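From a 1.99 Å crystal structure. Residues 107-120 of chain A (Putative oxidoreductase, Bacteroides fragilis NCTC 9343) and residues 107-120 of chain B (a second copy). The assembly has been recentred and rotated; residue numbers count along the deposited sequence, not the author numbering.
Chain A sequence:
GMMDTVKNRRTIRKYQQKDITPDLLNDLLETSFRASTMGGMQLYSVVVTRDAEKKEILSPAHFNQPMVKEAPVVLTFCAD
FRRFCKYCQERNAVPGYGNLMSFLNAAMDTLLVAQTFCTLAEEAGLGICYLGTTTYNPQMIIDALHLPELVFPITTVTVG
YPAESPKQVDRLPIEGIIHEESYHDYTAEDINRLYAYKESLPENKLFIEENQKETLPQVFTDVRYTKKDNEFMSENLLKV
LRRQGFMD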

ATOM      1  N   ALA A 107      -7.320  -1.508  -2.589  1.00 25.11           N
ATOM      2  CA  ALA A 107      -5.899  -1.853  -2.733  1.00 22.30           C
ATOM      3  C   ALA A 107      -5.063  -1.163  -1.665  1.00 20.11           C
ATOM      4  O   ALA A 107      -4.182  -1.764  -1.051  1.00 18.75           O
ATOM      5  CB  ALA A 107      -5.398  -1.460  -4.071  1.00 17.63           C
HETATM    6  N   MSE A 108      -5.297   0.112  -1.509  1.00 21.05           N
HETATM    7  CA  MSE A 108      -4.582   0.867  -0.497  1.00 24.78           C
HETATM    8  C   MSE A 108      -4.863   0.349   0.858  1.00 22.86           C
HETATM    9  O   MSE A 108      -3.954   0.304   1.683  1.00 27.08           O
HETATM   10  CB  MSE A 108      -4.910   2.343  -0.553  1.00 23.94           C
HETATM   11  CG  MSE A 108      -4.423   2.973  -1.860  1.00 28.49           C
HETATM   12 SE   MSE A 108      -4.531   4.955  -1.896  0.75 28.36          SE
HETATM   13  CE  MSE A 108      -6.452   5.195  -1.867  1.00 24.05           C
ATOM     14  N   ASP A 109      -6.117   0.023   1.136  1.00 23.96           N
ATOM     15  CA  ASP A 109      -6.468  -0.495   2.473  1.00 23.17           C
ATOM     16  C   ASP A 109      -5.677  -1.751   2.721  1.00 21.39           C
ATOM     17  O   ASP A 109      -5.147  -1.987   3.783  1.00 19.20           O
ATOM     18  CB  ASP A 109      -7.970  -0.825   2.596  1.00 26.13           C
ATOM     19  CG  ASP A 109      -8.779   0.203   3.405  1.00 32.23           C
ATOM     20  OD1 ASP A 109      -8.413   1.416   3.455  1.00 26.74           O
ATOM     21  OD2 ASP A 109      -9.844  -0.248   3.969  1.00 26.24           O
ATOM     22  N   THR A 110      -5.598  -2.548   1.677  1.00 22.11           N
ATOM     23  CA  THR A 110      -4.973  -3.848   1.708  1.00 23.18           C
ATOM     24  C   THR A 110      -3.468  -3.822   1.875  1.00 19.77           C
ATOM     25  O   THR A 110      -2.909  -4.723   2.491  1.00 22.98           O
ATOM     26  CB  THR A 110      -5.322  -4.602   0.400  1.00 20.90           C
ATOM     27  OG1 THR A 110      -6.743  -4.601   0.227  1.00 23.02           O
ATOM     28  CG2 THR A 110      -4.833  -6.027   0.409  1.00 24.89           C
ATOM     29  N   LEU A 111      -2.826  -2.845   1.250  1.00 16.72           N
ATOM     30  CA  LEU A 111      -1.387  -2.711   1.285  1.00 18.55           C
ATOM     31  C   LEU A 111      -0.967  -2.192   2.655  1.00 17.28           C
ATOM     32  O   LEU A 111       0.076  -2.576   3.152  1.00 16.44           O
ATOM     33  CB  LEU A 111      -0.890  -1.820   0.179  1.00 19.64           C
ATOM     34  CG  LEU A 111      -0.961  -2.550  -1.174  1.00 15.71           C
ATOM     35  CD1 LEU A 111      -0.938  -1.545  -2.311  1.00 22.85           C
ATOM     36  CD2 LEU A 111       0.165  -3.498  -1.243  1.00 19.12           C
ATOM     37  N   LEU A 112      -1.798  -1.349   3.246  1.00 16.96           N
ATOM     38  CA  LEU A 112      -1.539  -0.836   4.624  1.00 19.46           C
ATOM     39  C   LEU A 112      -1.542  -1.945   5.646  1.00 21.21           C
ATOM     40  O   LEU A 112      -0.695  -1.994   6.522  1.00 24.99           O
ATOM     41  CB  LEU A 112      -2.575   0.218   4.971  1.00 18.25           C
ATOM     42  CG  LEU A 112      -2.247   1.669   4.641  1.00 21.44           C
ATOM     43  CD1 LEU A 112      -1.455   1.965   3.388  1.00 19.77           C
ATOM     44  CD2 LEU A 112      -3.529   2.439   4.646  1.00 18.44           C
ATOM     45  N   VAL A 113      -2.528  -2.837   5.544  1.00 25.56           N
ATOM     46  CA  VAL A 113      -2.571  -4.036   6.388  1.00 21.29           C
ATOM     47  C   VAL A 113      -1.353  -4.940   6.164  1.00 22.05           C
ATOM     48  O   VAL A 113      -0.700  -5.379   7.113  1.00 21.05           O
ATOM     49  CB  VAL A 113      -3.877  -4.875   6.143  1.00 18.43           C
ATOM     50  CG1 VAL A 113      -3.780  -6.215   6.766  1.00 18.93           C
ATOM     51  CG2 VAL A 113      -5.076  -4.146   6.643  1.00 20.27           C
ATOM     52  N   ALA A 114      -1.066  -5.245   4.903  1.00 15.87           N
ATOM     53  CA  ALA A 114       0.011  -6.137   4.574  1.00 17.78           C
ATOM     54  C   ALA A 114       1.307  -5.713   5.129  1.00 18.29           C
ATOM     55  O   ALA A 114       2.054  -6.535   5.679  1.00 20.06           O
ATOM     56  CB  ALA A 114       0.116  -6.334   3.041  1.00 13.81           C
ATOM     57  N   GLN A 115       1.601  -4.431   4.990  1.00 21.96           N
ATOM     58  CA  GLN A 115       2.836  -3.881   5.532  1.00 22.12           C
ATOM     59  C   GLN A 115       2.792  -3.724   7.051  1.00 21.86           C
ATOM     60  O   GLN A 115       3.820  -3.844   7.686  1.00 23.67           O
ATOM     61  CB  GLN A 115       3.163  -2.566   4.864  1.00 23.11           C
ATOM     62  CG  GLN A 115       4.490  -1.976   5.268  1.00 23.48           C
ATOM     63  CD  GLN A 115       5.681  -2.906   5.055  1.00 16.68           C
ATOM     64  OE1 GLN A 115       5.756  -3.687   4.107  1.00 26.74           O
ATOM     65  NE2 GLN A 115       6.631  -2.781   5.928  1.00 31.65           N
ATOM     66  N   THR A 116       1.628  -3.498   7.649  1.00 23.61           N
ATOM     67  CA  THR A 116       1.545  -3.448   9.122  1.00 21.42           C
ATOM     68  C   THR A 116       1.855  -4.858   9.596  1.00 22.40           C
ATOM     69  O   THR A 116       2.670  -5.057  10.479  1.00 23.02           O
ATOM     70  CB  THR A 116       0.192  -2.924   9.653  1.00 23.12           C
ATOM     71  OG1 THR A 116      -0.073  -1.629   9.097  1.00 22.50           O
ATOM     72  CG2 THR A 116       0.228  -2.797  11.158  1.00 18.42           C
ATOM     73  N   PHE A 117       1.251  -5.845   8.957  1.00 24.00           N
ATOM     74  CA  PHE A 117       1.528  -7.241   9.282  1.00 25.01           C
ATOM     75  C   PHE A 117       3.004  -7.573   9.161  1.00 24.45           C
ATOM     76  O   PHE A 117       3.571  -8.102  10.106  1.00 25.90           O
ATOM     77  CB  PHE A 117       0.734  -8.205   8.388  1.00 24.06           C
ATOM     78  CG  PHE A 117       1.174  -9.617   8.536  1.00 25.61           C
ATOM     79  CD1 PHE A 117       0.747 -10.379   9.609  1.00 25.73           C
ATOM     80  CD2 PHE A 117       2.077 -10.176   7.624  1.00 23.64           C
ATOM     81  CE1 PHE A 117       1.225 -11.684   9.777  1.00 28.49           C
ATOM     82  CE2 PHE A 117       2.559 -11.456   7.792  1.00 25.37           C
ATOM     83  CZ  PHE A 117       2.134 -12.217   8.852  1.00 21.86           C
ATOM     84  N   CYS A 118       3.606  -7.294   7.994  1.00 23.85           N
ATOM     85  CA  CYS A 118       5.040  -7.581   7.770  1.00 22.53           C
ATOM     86  C   CYS A 118       5.941  -6.984   8.853  1.00 24.07           C
ATOM     87  O   CYS A 118       6.860  -7.621   9.308  1.00 26.43           O
ATOM     88  CB  CYS A 118       5.488  -7.135   6.409  1.00 22.97           C
ATOM     89  SG  CYS A 118       4.819  -8.198   5.136  1.00 23.67           S
ATOM     90  N   THR A 119       5.663  -5.757   9.248  1.00 23.08           N
ATOM     91  CA  THR A 119       6.381  -5.082  10.323  1.00 23.81           C
ATOM     92  C   THR A 119       6.210  -5.745  11.689  1.00 23.14           C
ATOM     93  O   THR A 119       7.159  -5.849  12.499  1.00 22.04           O
ATOM     94  CB  THR A 119       5.888  -3.637  10.399  1.00 22.28           C
ATOM     95  OG1 THR A 119       6.089  -3.020   9.120  1.00 27.56           O
ATOM     96  CG2 THR A 119       6.611  -2.868  11.447  1.00 24.89           C
ATOM     97  N   LEU A 120       4.990  -6.162  11.973  1.00 26.24           N
ATOM     98  CA  LEU A 120       4.674  -6.852  13.219  1.00 26.17           C
ATOM     99  C   LEU A 120       5.300  -8.245  13.212  1.00 24.81           C
ATOM    100  O   LEU A 120       5.838  -8.681  14.208  1.00 24.14           O
ATOM    101  CB  LEU A 120       3.166  -6.922  13.442  1.00 26.20           C
ATOM    102  CG  LEU A 120       2.505  -5.587  13.814  1.00 21.07           C
ATOM    103  CD1 LEU A 120       1.005  -5.737  13.742  1.00 24.01           C
ATOM    104  CD2 LEU A 120       2.894  -5.072  15.186  1.00 28.22           C
TER
ATOM    105  N   ALA B 107       2.995   2.362  -6.867  1.00 22.14           N
ATOM    106  CA  ALA B 107       1.978   2.664  -5.851  1.00 21.90           C
ATOM    107  C   ALA B 107       2.117   1.748  -4.638  1.00 21.23           C
ATOM    108  O   ALA B 107       2.083   2.189  -3.515  1.00 19.71           O
ATOM    109  CB  ALA B 107       0.540   2.569  -6.486  1.00 19.98           C
HETATM  110  N   MSE B 108       2.324   0.469  -4.877  1.00 22.90           N
HETATM  111  CA  MSE B 108       2.542  -0.536  -3.801  1.00 25.08           C
HETATM  112  C   MSE B 108       3.804  -0.207  -3.009  1.00 21.66           C
HETATM  113  O   MSE B 108       3.746  -0.079  -1.803  1.00 19.84           O
HETATM  114  CB  MSE B 108       2.616  -1.931  -4.421  1.00 21.05           C
HETATM  115  CG  MSE B 108       1.306  -2.351  -4.985  1.00 28.33           C
HETATM  116 SE   MSE B 108       1.257  -4.274  -5.413  0.75 29.07          SE
HETATM  117  CE  MSE B 108       2.557  -4.368  -6.913  1.00 28.45           C
ATOM    118  N   ASP B 109       4.907   0.041  -3.713  1.00 23.94           N
ATOM    119  CA  ASP B 109       6.144   0.515  -3.094  1.00 22.86           C
ATOM    120  C   ASP B 109       5.853   1.719  -2.205  1.00 23.28           C
ATOM    121  O   ASP B 109       6.277   1.782  -1.054  1.00 22.75           O
ATOM    122  CB  ASP B 109       7.167   0.966  -4.160  1.00 25.61           C
ATOM    123  CG  ASP B 109       8.226  -0.060  -4.475  1.00 25.51           C
ATOM    124  OD1 ASP B 109       7.976  -1.268  -4.388  1.00 23.90           O
ATOM    125  OD2 ASP B 109       9.365   0.369  -4.821  1.00 24.88           O
ATOM    126  N   THR B 110       5.096   2.675  -2.742  1.00 25.50           N
ATOM    127  CA  THR B 110       4.791   3.903  -2.016  1.00 22.72           C
ATOM    128  C   THR B 110       3.975   3.685  -0.764  1.00 23.33           C
ATOM    129  O   THR B 110       4.287   4.252   0.300  1.00 23.66           O
ATOM    130  CB  THR B 110       4.120   4.946  -2.991  1.00 22.47           C
ATOM    131  OG1 THR B 110       4.986   5.114  -4.129  1.00 21.87           O
ATOM    132  CG2 THR B 110       3.862   6.313  -2.305  1.00 21.20           C
ATOM    133  N   LEU B 111       2.935   2.861  -0.870  1.00 24.08           N
ATOM    134  CA  LEU B 111       2.068   2.562   0.280  1.00 21.32           C
ATOM    135  C   LEU B 111       2.783   1.852   1.430  1.00 21.55           C
ATOM    136  O   LEU B 111       2.569   2.156   2.635  1.00 23.36           O
ATOM    137  CB  LEU B 111       0.832   1.831  -0.207  1.00 22.27           C
ATOM    138  CG  LEU B 111      -0.078   2.740  -1.050  1.00 23.08           C
ATOM    139  CD1 LEU B 111      -0.913   1.989  -2.094  1.00 29.04           C
ATOM    140  CD2 LEU B 111      -0.971   3.542  -0.158  1.00 21.88           C
ATOM    141  N   LEU B 112       3.676   0.948   1.053  1.00 22.92           N
ATOM    142  CA  LEU B 112       4.528   0.201   2.010  1.00 21.60           C
ATOM    143  C   LEU B 112       5.344   1.184   2.786  1.00 22.45           C
ATOM    144  O   LEU B 112       5.469   1.065   3.996  1.00 21.90           O
ATOM    145  CB  LEU B 112       5.423  -0.827   1.285  1.00 21.63           C
ATOM    146  CG  LEU B 112       4.882  -2.257   1.063  1.00 24.35           C
ATOM    147  CD1 LEU B 112       3.382  -2.373   0.761  1.00 19.20           C
ATOM    148  CD2 LEU B 112       5.763  -3.062   0.016  1.00 21.66           C
ATOM    149  N   VAL B 113       5.877   2.194   2.096  1.00 25.88           N
ATOM    150  CA  VAL B 113       6.682   3.206   2.779  1.00 21.62           C
ATOM    151  C   VAL B 113       5.782   4.035   3.671  1.00 21.47           C
ATOM    152  O   VAL B 113       6.092   4.287   4.860  1.00 19.79           O
ATOM    153  CB  VAL B 113       7.454   4.126   1.779  1.00 24.56           C
ATOM    154  CG1 VAL B 113       7.988   5.373   2.505  1.00 17.77           C
ATOM    155  CG2 VAL B 113       8.555   3.370   1.121  1.00 19.85           C
ATOM    156  N   ALA B 114       4.682   4.500   3.108  1.00 19.42           N
ATOM    157  CA  ALA B 114       3.781   5.320   3.886  1.00 19.69           C
ATOM    158  C   ALA B 114       3.359   4.657   5.191  1.00 19.83           C
ATOM    159  O   ALA B 114       3.346   5.294   6.309  1.00 21.93           O
ATOM    160  CB  ALA B 114       2.525   5.692   3.016  1.00 21.25           C
ATOM    161  N   GLN B 115       2.964   3.397   5.102  1.00 21.01           N
ATOM    162  CA  GLN B 115       2.491   2.694   6.309  1.00 21.61           C
ATOM    163  C   GLN B 115       3.593   2.418   7.317  1.00 21.68           C
ATOM    164  O   GLN B 115       3.340   2.506   8.509  1.00 23.90           O
ATOM    165  CB  GLN B 115       1.762   1.415   5.930  1.00 23.45           C
ATOM    166  CG  GLN B 115       1.160   0.674   7.101  1.00 23.09           C
ATOM    167  CD  GLN B 115       0.246   1.519   7.973  1.00 27.91           C
ATOM    168  OE1 GLN B 115      -0.310   2.546   7.547  1.00 28.00           O
ATOM    169  NE2 GLN B 115       0.033   1.050   9.189  1.00 32.94           N
ATOM    170  N   THR B 116       4.787   2.056   6.840  1.00 20.10           N
ATOM    171  CA  THR B 116       5.959   1.855   7.719  1.00 21.18           C
ATOM    172  C   THR B 116       6.246   3.168   8.419  1.00 21.94           C
ATOM    173  O   THR B 116       6.477   3.199   9.655  1.00 22.79           O
ATOM    174  CB  THR B 116       7.210   1.411   6.911  1.00 22.00           C
ATOM    175  OG1 THR B 116       6.865   0.298   6.074  1.00 23.16           O
ATOM    176  CG2 THR B 116       8.392   1.050   7.821  1.00 17.50           C
ATOM    177  N   PHE B 117       6.189   4.276   7.660  1.00 21.93           N
ATOM    178  CA  PHE B 117       6.388   5.589   8.283  1.00 21.78           C
ATOM    179  C   PHE B 117       5.392   5.837   9.401  1.00 20.87           C
ATOM    180  O   PHE B 117       5.719   6.322  10.499  1.00 21.07           O
ATOM    181  CB  PHE B 117       6.286   6.736   7.269  1.00 23.50           C
ATOM    182  CG  PHE B 117       6.249   8.075   7.938  1.00 23.08           C
ATOM    183  CD1 PHE B 117       7.415   8.693   8.312  1.00 20.29           C
ATOM    184  CD2 PHE B 117       5.040   8.671   8.265  1.00 21.65           C
ATOM    185  CE1 PHE B 117       7.390   9.880   8.974  1.00 23.88           C
ATOM    186  CE2 PHE B 117       4.999   9.857   8.913  1.00 25.40           C
ATOM    187  CZ  PHE B 117       6.188  10.468   9.302  1.00 22.10           C
ATOM    188  N   CYS B 118       4.142   5.536   9.113  1.00 20.56           N
ATOM    189  CA  CYS B 118       3.063   5.794  10.036  1.00 23.11           C
ATOM    190  C   CYS B 118       3.219   4.999  11.308  1.00 20.08           C
ATOM    191  O   CYS B 118       2.950   5.507  12.420  1.00 24.33           O
ATOM    192  CB  CYS B 118       1.713   5.560   9.352  1.00 20.23           C
ATOM    193  SG  CYS B 118       1.279   6.829   8.116  1.00 22.51           S
ATOM    194  N   THR B 119       3.646   3.754  11.133  1.00 25.31           N
ATOM    195  CA  THR B 119       3.857   2.815  12.234  1.00 24.22           C
ATOM    196  C   THR B 119       5.002   3.325  13.070  1.00 23.31           C
ATOM    197  O   THR B 119       4.898   3.391  14.290  1.00 22.75           O
ATOM    198  CB  THR B 119       4.109   1.366  11.703  1.00 26.86           C
ATOM    199  OG1 THR B 119       2.984   0.940  10.906  1.00 22.83           O
ATOM    200  CG2 THR B 119       4.362   0.358  12.870  1.00 24.33           C
ATOM    201  N   LEU B 120       6.073   3.759  12.413  1.00 23.33           N
ATOM    202  CA  LEU B 120       7.237   4.307  13.128  1.00 24.46           C
ATOM    203  C   LEU B 120       6.906   5.650  13.788  1.00 21.91           C
ATOM    204  O   LEU B 120       7.311   5.863  14.909  1.00 26.93           O
ATOM    205  CB  LEU B 120       8.439   4.449  12.205  1.00 23.35           C
ATOM    206  CG  LEU B 120       9.004   3.151  11.612  1.00 26.52           C
ATOM    207  CD1 LEU B 120       9.856   3.523  10.421  1.00 21.18           C
ATOM    208  CD2 LEU B 120       9.748   2.341  12.642  1.00 32.82           C
TER
HETATM  209  O   HOH W   1       4.052  -0.917   9.047  1.00 30.18           O

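Both stretches are helical throughout, and each helix extends beyond the residues given. The axes cross at -55° and approach to 8.7 Å. The CA atoms of Leu A111 and Leu B111 lie 6.4 Å apart. Farther along, Leu A112 pairs with Gln B115 and Gln A115 with Leu B112, their CA atoms 5.6 and 5.7 Å apart.

Toward the start of the two stretches the contact is apolar. Leu A111 and Leu B111 point toward the other helix and meet at 3.5 Å, CD1 to CD1. Each also packs on the partner's selenomethionine: CG of Met A108 is 3.7 Å from CD1 of Leu B111, and CG of Met B108 is 3.6 Å from CD1 of Leu A111.

Polar groups join the contact in the next turn. The aliphatic CG of Gln B115 lies 3.3 Å from Leu A112 O, and CG of Gln A115 lies 3.4 Å from Leu B112 O. Gln B115 NE2 donates a weak hydrogen bond to Thr A116 OG1, at 2.7 Å but with a bent angle of 125°. Thr A116 OG1 donates to Leu A112 O in its own helix, at 2.7 Å, which leaves its oxygen free to accept. In the equivalent pair, Gln A115 NE2 lies 3.1 Å from Thr B116 OG1.

Beyond them, water 1 bridges the helices, donating to Gln A115 O (3.2 Å) and Thr B119 OG1 (2.8 Å).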